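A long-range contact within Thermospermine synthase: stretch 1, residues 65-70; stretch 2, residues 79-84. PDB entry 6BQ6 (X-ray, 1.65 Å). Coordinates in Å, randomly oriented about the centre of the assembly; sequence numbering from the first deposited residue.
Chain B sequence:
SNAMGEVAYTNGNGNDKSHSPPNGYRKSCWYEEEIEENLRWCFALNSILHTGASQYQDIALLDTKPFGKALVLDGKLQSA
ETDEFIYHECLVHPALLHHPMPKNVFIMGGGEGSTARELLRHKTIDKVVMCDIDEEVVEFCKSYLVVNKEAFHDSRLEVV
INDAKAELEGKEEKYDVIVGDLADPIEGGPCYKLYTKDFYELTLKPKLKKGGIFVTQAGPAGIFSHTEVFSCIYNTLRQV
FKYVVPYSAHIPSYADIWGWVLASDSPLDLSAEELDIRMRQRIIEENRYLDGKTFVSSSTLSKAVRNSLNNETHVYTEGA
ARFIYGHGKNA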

# COMPACT_ATOMS: atom_id res chain seq x y z
N LYS B 65 15.93 1.65 4.13
CA LYS B 65 16.84 0.54 3.89
C LYS B 65 17.47 0.64 2.52
O LYS B 65 18.71 0.58 2.42
CB LYS B 65 16.13 -0.78 4.10
CG LYS B 65 15.68 -1.01 5.54
CD LYS B 65 15.16 -2.43 5.73
CE LYS B 65 14.48 -2.64 7.07
NZ LYS B 65 15.52 -2.93 8.11
N PRO B 66 16.67 0.83 1.44
CA PRO B 66 17.35 0.82 0.15
C PRO B 66 18.24 2.05 -0.16
O PRO B 66 19.31 1.93 -0.79
CB PRO B 66 16.19 0.68 -0.84
CG PRO B 66 15.01 1.22 -0.13
CD PRO B 66 15.21 0.84 1.32
N PHE B 67 17.84 3.22 0.32
CA PHE B 67 18.47 4.45 -0.11
C PHE B 67 19.09 5.27 1.02
O PHE B 67 19.50 6.40 0.78
CB PHE B 67 17.47 5.27 -0.91
CG PHE B 67 16.97 4.55 -2.13
CD1 PHE B 67 17.85 4.12 -3.09
CD2 PHE B 67 15.60 4.27 -2.30
CE1 PHE B 67 17.42 3.45 -4.23
CE2 PHE B 67 15.18 3.58 -3.44
CZ PHE B 67 16.08 3.18 -4.39
N GLY B 68 19.19 4.72 2.22
CA GLY B 68 19.67 5.50 3.37
C GLY B 68 18.73 6.62 3.80
O GLY B 68 17.48 6.58 3.62
N LYS B 69 19.34 7.66 4.36
CA LYS B 69 18.59 8.75 4.90
C LYS B 69 17.95 9.53 3.78
O LYS B 69 18.63 9.88 2.79
CB LYS B 69 19.51 9.64 5.73
CG LYS B 69 20.03 8.95 6.98
CD LYS B 69 20.98 9.87 7.77
CE LYS B 69 21.17 9.40 9.22
NZ LYS B 69 20.92 7.94 9.47
N ALA B 70 16.66 9.81 3.90
CA ALA B 70 15.92 10.45 2.83
C ALA B 70 15.19 11.65 3.37
O ALA B 70 14.48 11.54 4.38
CB ALA B 70 14.93 9.47 2.25
N SER B 79 15.74 14.10 -1.65
CA SER B 79 17.11 13.68 -1.70
C SER B 79 17.25 12.43 -0.92
O SER B 79 16.75 12.37 0.19
CB SER B 79 17.99 14.78 -1.08
OG SER B 79 19.22 14.27 -0.56
N ALA B 80 17.88 11.40 -1.48
CA ALA B 80 18.30 10.26 -0.69
C ALA B 80 19.78 10.17 -0.58
O ALA B 80 20.53 10.45 -1.51
CB ALA B 80 17.75 8.97 -1.27
N GLU B 81 20.22 9.65 0.53
CA GLU B 81 21.62 9.59 0.83
C GLU B 81 22.46 8.82 -0.19
O GLU B 81 23.58 9.25 -0.50
CB GLU B 81 21.79 8.99 2.23
CG GLU B 81 23.19 8.85 2.74
CD GLU B 81 23.23 8.27 4.18
OE1 GLU B 81 22.31 7.53 4.58
OE2 GLU B 81 24.18 8.65 4.91
N THR B 82 21.98 7.68 -0.66
CA THR B 82 22.81 6.85 -1.50
C THR B 82 23.03 7.47 -2.88
O THR B 82 24.02 7.14 -3.51
CB THR B 82 22.24 5.44 -1.72
OG1 THR B 82 20.88 5.52 -2.16
CG2 THR B 82 22.31 4.65 -0.44
N ASP B 83 22.08 8.25 -3.39
CA ASP B 83 22.18 8.73 -4.73
C ASP B 83 21.98 10.21 -4.98
O ASP B 83 22.00 10.62 -6.16
CB ASP B 83 21.31 7.90 -5.72
CG ASP B 83 19.84 7.91 -5.41
OD1 ASP B 83 19.35 8.82 -4.73
OD2 ASP B 83 19.14 6.97 -5.86
N GLU B 84 21.82 11.02 -3.95
CA GLU B 84 21.72 12.46 -4.18
C GLU B 84 22.92 13.06 -4.91
O GLU B 84 22.78 14.06 -5.60
CB GLU B 84 21.39 13.24 -2.90
CG GLU B 84 22.41 13.14 -1.80
CD GLU B 84 23.55 14.14 -1.86
OE1 GLU B 84 24.36 14.12 -0.91
OE2 GLU B 84 23.72 14.91 -2.82

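Three well-formed hydrogen bonds join the stretches. The shortest runs from E81 N to K69 O, 2.8 Å with an angle of 138° at the hydrogen. The straightest runs from K69 N to E81 OE1, 3.0 Å and 174°, so E81 grips K69 through both backbone and carboxylate. Its chi1 and chi2, both t, extend the side chain far enough to reach that amide. The third, T82 N to F67 O, measures 3.1 Å and 154°; it ties the turn after A80 to the carbonyl preceding G68.

G68 suits its place on two counts. Its phi of 67° favours glycine, and an ideal CB would lie 2.5 Å from E81 OE1, a clash with the carboxylate that its CA approaches at 3.5 Å.

Beyond these bonds, A70 and A80 form an antiparallel, non-hydrogen-bonded bridge, their CA atoms 4.3 Å apart and their side chains on the same face. CA-H...O contacts flank it: A70 CA to S79 O at 3.4 Å and A80 CA to K69 O at 3.5 Å.

Packing centres on buried F67, which has the largest area covered by the opposing stretch. F67 CB meets A80 CB at 3.7 Å, where a small methyl fits closely, while T82 OG1 lies at the ring edge, 3.5 Å from F67 CD1. Altogether, the contact buries 351 Å², summed over both sides.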